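Long-range contact in 6-phosphogluconate dehydrogenase NAD-binding (Dyadobacter fermentans, PDB 4GBJ), which probably acts as an NAD(P)-dependent oxidoreductase of the 6-phosphogluconate and 3-hydroxyisobutyrate dehydrogenase kind: residues A21-W34 and L44-A58. Residues are numbered along the deposited sequence; the frame is centred on the assembly and turned at random.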
# COMPACT_ATOMS: atom_id res chain seq x y z
N ALA B 21 -17.83 -15.15 -19.08
CA ALA B 21 -18.49 -15.89 -20.17
C ALA B 21 -19.39 -14.98 -21.02
O ALA B 21 -19.47 -15.14 -22.24
CB ALA B 21 -19.31 -17.04 -19.60
N GLU B 22 -20.06 -14.02 -20.39
CA GLU B 22 -20.91 -13.07 -21.14
C GLU B 22 -20.09 -12.26 -22.17
O GLU B 22 -20.55 -12.04 -23.28
CB GLU B 22 -21.63 -12.13 -20.17
CG GLU B 22 -22.68 -12.83 -19.32
CD GLU B 22 -23.45 -11.97 -18.35
OE1 GLU B 22 -22.91 -10.93 -17.90
OE2 GLU B 22 -24.59 -12.35 -17.99
N ILE B 23 -18.90 -11.83 -21.80
CA ILE B 23 -18.05 -11.08 -22.73
C ILE B 23 -17.57 -11.97 -23.90
O ILE B 23 -17.47 -11.48 -25.02
CB ILE B 23 -16.86 -10.44 -21.98
CG1 ILE B 23 -17.35 -9.23 -21.20
CG2 ILE B 23 -15.71 -10.05 -22.90
CD1 ILE B 23 -16.57 -8.98 -19.96
N LEU B 24 -17.25 -13.25 -23.63
CA LEU B 24 -16.76 -14.12 -24.70
C LEU B 24 -17.90 -14.45 -25.65
O LEU B 24 -17.67 -14.51 -26.85
CB LEU B 24 -16.10 -15.39 -24.11
CG LEU B 24 -14.87 -15.14 -23.24
CD1 LEU B 24 -14.28 -16.47 -22.71
CD2 LEU B 24 -13.81 -14.30 -23.97
N LEU B 25 -19.13 -14.55 -25.15
CA LEU B 25 -20.30 -14.72 -26.00
C LEU B 25 -20.53 -13.45 -26.86
O LEU B 25 -20.61 -13.56 -28.09
CB LEU B 25 -21.54 -15.03 -25.17
CG LEU B 25 -21.56 -16.41 -24.58
CD1 LEU B 25 -22.60 -16.51 -23.46
CD2 LEU B 25 -21.79 -17.50 -25.68
N GLU B 26 -20.56 -12.25 -26.23
CA GLU B 26 -20.67 -10.96 -26.93
C GLU B 26 -19.59 -10.84 -28.01
O GLU B 26 -19.87 -10.31 -29.08
CB GLU B 26 -20.50 -9.77 -25.97
CG GLU B 26 -21.65 -9.45 -25.02
CD GLU B 26 -21.33 -8.44 -23.92
OE1 GLU B 26 -20.14 -8.11 -23.70
OE2 GLU B 26 -22.29 -7.98 -23.25
N ALA B 27 -18.34 -11.29 -27.72
CA ALA B 27 -17.23 -11.20 -28.68
C ALA B 27 -17.26 -12.27 -29.85
O ALA B 27 -16.30 -12.35 -30.62
CB ALA B 27 -15.91 -11.31 -27.93
N GLY B 28 -18.33 -13.05 -29.97
CA GLY B 28 -18.51 -14.01 -31.05
C GLY B 28 -18.03 -15.43 -30.84
O GLY B 28 -18.11 -16.24 -31.76
N TYR B 29 -17.55 -15.78 -29.63
CA TYR B 29 -17.13 -17.15 -29.35
C TYR B 29 -18.31 -18.02 -28.95
O TYR B 29 -19.14 -17.60 -28.15
CB TYR B 29 -16.11 -17.20 -28.22
CG TYR B 29 -14.78 -16.57 -28.54
CD1 TYR B 29 -13.79 -17.30 -29.19
CD2 TYR B 29 -14.48 -15.28 -28.12
CE1 TYR B 29 -12.58 -16.70 -29.55
CE2 TYR B 29 -13.26 -14.69 -28.45
CZ TYR B 29 -12.30 -15.41 -29.13
OH TYR B 29 -11.04 -14.90 -29.37
N GLU B 30 -18.33 -19.26 -29.44
CA GLU B 30 -19.35 -20.24 -29.08
C GLU B 30 -18.92 -20.91 -27.76
O GLU B 30 -17.76 -21.35 -27.67
CB GLU B 30 -19.50 -21.25 -30.24
CG GLU B 30 -20.27 -22.54 -29.94
CD GLU B 30 -20.39 -23.48 -31.13
OE1 GLU B 30 -19.41 -23.60 -31.91
OE2 GLU B 30 -21.45 -24.11 -31.27
N LEU B 31 -19.80 -20.92 -26.72
CA LEU B 31 -19.47 -21.53 -25.43
C LEU B 31 -20.38 -22.68 -25.05
O LEU B 31 -21.59 -22.53 -25.12
CB LEU B 31 -19.56 -20.53 -24.23
CG LEU B 31 -18.68 -19.29 -24.17
CD1 LEU B 31 -18.74 -18.69 -22.81
CD2 LEU B 31 -17.28 -19.58 -24.49
N VAL B 32 -19.77 -23.74 -24.47
CA VAL B 32 -20.49 -24.87 -23.87
C VAL B 32 -20.10 -24.78 -22.39
O VAL B 32 -18.92 -24.89 -22.03
CB VAL B 32 -20.28 -26.25 -24.54
CG1 VAL B 32 -18.81 -26.64 -24.66
CG2 VAL B 32 -21.11 -27.33 -23.85
N VAL B 33 -21.09 -24.44 -21.57
CA VAL B 33 -20.88 -24.09 -20.17
C VAL B 33 -21.40 -25.14 -19.23
O VAL B 33 -22.19 -26.01 -19.58
CB VAL B 33 -21.45 -22.71 -19.83
CG1 VAL B 33 -20.93 -21.65 -20.81
CG2 VAL B 33 -22.98 -22.70 -19.77
N TRP B 34 -20.88 -25.08 -18.02
CA TRP B 34 -21.21 -26.00 -16.93
C TRP B 34 -20.96 -25.33 -15.61
O TRP B 34 -20.06 -24.51 -15.46
CB TRP B 34 -20.38 -27.28 -17.03
CG TRP B 34 -20.58 -28.26 -15.91
CD1 TRP B 34 -21.42 -29.33 -15.89
CD2 TRP B 34 -19.85 -28.30 -14.67
NE1 TRP B 34 -21.29 -30.02 -14.71
CE2 TRP B 34 -20.32 -29.43 -13.95
CE3 TRP B 34 -18.86 -27.50 -14.09
CZ2 TRP B 34 -19.86 -29.74 -12.67
CZ3 TRP B 34 -18.38 -27.83 -12.84
CH2 TRP B 34 -18.89 -28.93 -12.13
N LEU B 44 -26.68 -17.18 -19.67
CA LEU B 44 -25.72 -17.37 -20.76
C LEU B 44 -26.36 -18.11 -21.97
O LEU B 44 -25.95 -17.87 -23.11
CB LEU B 44 -24.47 -18.13 -20.27
CG LEU B 44 -23.79 -17.59 -19.02
CD1 LEU B 44 -22.51 -18.35 -18.75
CD2 LEU B 44 -23.51 -16.11 -19.15
N THR B 45 -27.38 -18.97 -21.72
CA THR B 45 -28.10 -19.66 -22.81
C THR B 45 -28.87 -18.64 -23.67
O THR B 45 -29.02 -18.85 -24.88
CB THR B 45 -29.04 -20.76 -22.28
OG1 THR B 45 -29.90 -20.26 -21.25
CG2 THR B 45 -28.27 -21.95 -21.75
N LYS B 46 -29.28 -17.51 -23.07
CA LYS B 46 -29.99 -16.46 -23.79
C LYS B 46 -29.01 -15.71 -24.71
O LYS B 46 -29.42 -15.20 -25.76
CB LYS B 46 -30.69 -15.46 -22.83
CG LYS B 46 -31.39 -16.05 -21.58
CD LYS B 46 -32.31 -17.27 -21.84
CE LYS B 46 -33.75 -16.86 -22.10
NZ LYS B 46 -34.55 -16.76 -20.84
N LEU B 47 -27.71 -15.66 -24.32
CA LEU B 47 -26.66 -14.98 -25.08
C LEU B 47 -26.03 -15.86 -26.18
O LEU B 47 -25.15 -15.36 -26.89
CB LEU B 47 -25.56 -14.45 -24.13
CG LEU B 47 -25.70 -12.98 -23.76
CD1 LEU B 47 -26.95 -12.73 -22.96
CD2 LEU B 47 -24.48 -12.52 -22.97
N GLY B 48 -26.50 -17.11 -26.36
CA GLY B 48 -26.01 -18.02 -27.39
C GLY B 48 -25.33 -19.29 -26.90
O GLY B 48 -25.20 -20.24 -27.67
N ALA B 49 -24.91 -19.34 -25.62
CA ALA B 49 -24.21 -20.52 -25.07
C ALA B 49 -25.09 -21.76 -24.98
O ALA B 49 -26.30 -21.66 -24.89
CB ALA B 49 -23.66 -20.22 -23.68
N THR B 50 -24.45 -22.94 -24.91
CA THR B 50 -25.10 -24.24 -24.71
C THR B 50 -24.69 -24.74 -23.30
O THR B 50 -23.61 -24.40 -22.82
CB THR B 50 -24.74 -25.20 -25.86
OG1 THR B 50 -23.35 -25.06 -26.16
CG2 THR B 50 -25.55 -24.92 -27.12
N VAL B 51 -25.56 -25.49 -22.63
CA VAL B 51 -25.33 -26.00 -21.28
C VAL B 51 -25.27 -27.51 -21.30
O VAL B 51 -25.99 -28.13 -22.09
CB VAL B 51 -26.46 -25.50 -20.34
CG1 VAL B 51 -26.46 -26.22 -18.99
CG2 VAL B 51 -26.34 -24.00 -20.11
N VAL B 52 -24.45 -28.12 -20.43
CA VAL B 52 -24.38 -29.58 -20.29
C VAL B 52 -24.55 -29.94 -18.81
O VAL B 52 -24.29 -29.13 -17.94
CB VAL B 52 -23.11 -30.23 -20.89
CG1 VAL B 52 -23.09 -30.10 -22.41
CG2 VAL B 52 -21.83 -29.68 -20.28
N GLU B 53 -25.01 -31.16 -18.56
CA GLU B 53 -25.27 -31.68 -17.21
C GLU B 53 -23.99 -32.11 -16.50
O GLU B 53 -23.91 -31.95 -15.28
CB GLU B 53 -26.26 -32.86 -17.30
CG GLU B 53 -26.88 -33.25 -15.97
CD GLU B 53 -28.02 -34.23 -16.13
OE1 GLU B 53 -27.85 -35.21 -16.90
OE2 GLU B 53 -29.08 -34.03 -15.50
N ASN B 54 -23.01 -32.68 -17.24
CA ASN B 54 -21.72 -33.14 -16.68
C ASN B 54 -20.53 -32.41 -17.35
O ASN B 54 -20.52 -32.26 -18.57
CB ASN B 54 -21.57 -34.64 -16.85
CG ASN B 54 -22.65 -35.41 -16.13
OD1 ASN B 54 -22.79 -35.32 -14.91
ND2 ASN B 54 -23.45 -36.17 -16.86
N ALA B 55 -19.57 -31.96 -16.57
CA ALA B 55 -18.42 -31.21 -17.09
C ALA B 55 -17.67 -31.91 -18.26
O ALA B 55 -17.23 -31.22 -19.19
CB ALA B 55 -17.44 -30.91 -15.97
N ILE B 56 -17.54 -33.23 -18.24
CA ILE B 56 -16.80 -33.94 -19.30
C ILE B 56 -17.50 -33.82 -20.70
O ILE B 56 -16.82 -33.86 -21.73
CB ILE B 56 -16.56 -35.42 -18.91
CG1 ILE B 56 -15.42 -36.02 -19.76
CG2 ILE B 56 -17.85 -36.23 -19.05
CD1 ILE B 56 -14.76 -37.21 -19.15
N ASP B 57 -18.84 -33.67 -20.72
CA ASP B 57 -19.62 -33.51 -21.95
C ASP B 57 -19.34 -32.17 -22.63
O ASP B 57 -19.66 -32.01 -23.80
CB ASP B 57 -21.12 -33.63 -21.63
CG ASP B 57 -21.58 -34.95 -21.02
OD1 ASP B 57 -20.93 -36.00 -21.30
OD2 ASP B 57 -22.64 -34.95 -20.33
N ALA B 58 -18.76 -31.20 -21.90
CA ALA B 58 -18.41 -29.86 -22.39
C ALA B 58 -17.05 -29.85 -23.13
O ALA B 58 -16.80 -28.96 -23.94
CB ALA B 58 -18.34 -28.90 -21.20
O HOH W 1 -22.48 -20.52 -28.18
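Val-33 N bonds to Thr-50 O at 2.8 Å, one rung of the parallel pairing between strands 31-34 and 50-51. Together with helix 42-46 they form a beta-alpha-beta unit of the Rossmann-type domain, with 50-51 the outermost strand of its sheet in this chain. Strand 8-11 lies on the other side of 31-34. Leu-31 O takes two donors from one residue, Thr-50 N and Thr-50 OG1. The OG1 of Thr-50 lies 3.3 Å from Leu-31 O. Val-52 N continues the ladder to Val-33 O.

Trp-34 ends the strand and reaches over to residues 52-55. Its CG stands anti to the backbone N (chi1 176°), which carries the indole to this turn. CB lies 4.3 Å from Val-52 CG2. CG faces Ala-55 CA. Further out, CD1 meets Val-52 O at the ring edge and also comes close to Ala-55 N. NE1 donates to Glu-53 O at 3.3 Å, a bent bond (135° at the hydrogen). Glu-53 O is close to the ring plane, but the indole N-H meets it from above the carbonyl plane. CD2, CE2 and CE3 lie under Ala-55 CB, which sits over the five-membered ring, 3.9 Å from its centroid, as a CH-pi contact. A leucine in place of Trp-34 would probably leave Glu-53 O without this donor and Ala-55 CB without its aromatic face. Leu-78 of helix 72-78 touches both Trp-34 and Ala-55.

At the other end, helix 17-26 packs on the end of helix 42-46. Leu-25 places CD1 against Leu-47 CB and CD2 against Ala-49. Leu-44 forks: CD2 meets Glu-22 CG, while CD1 rests on Ala-21 CB at 3.6 Å.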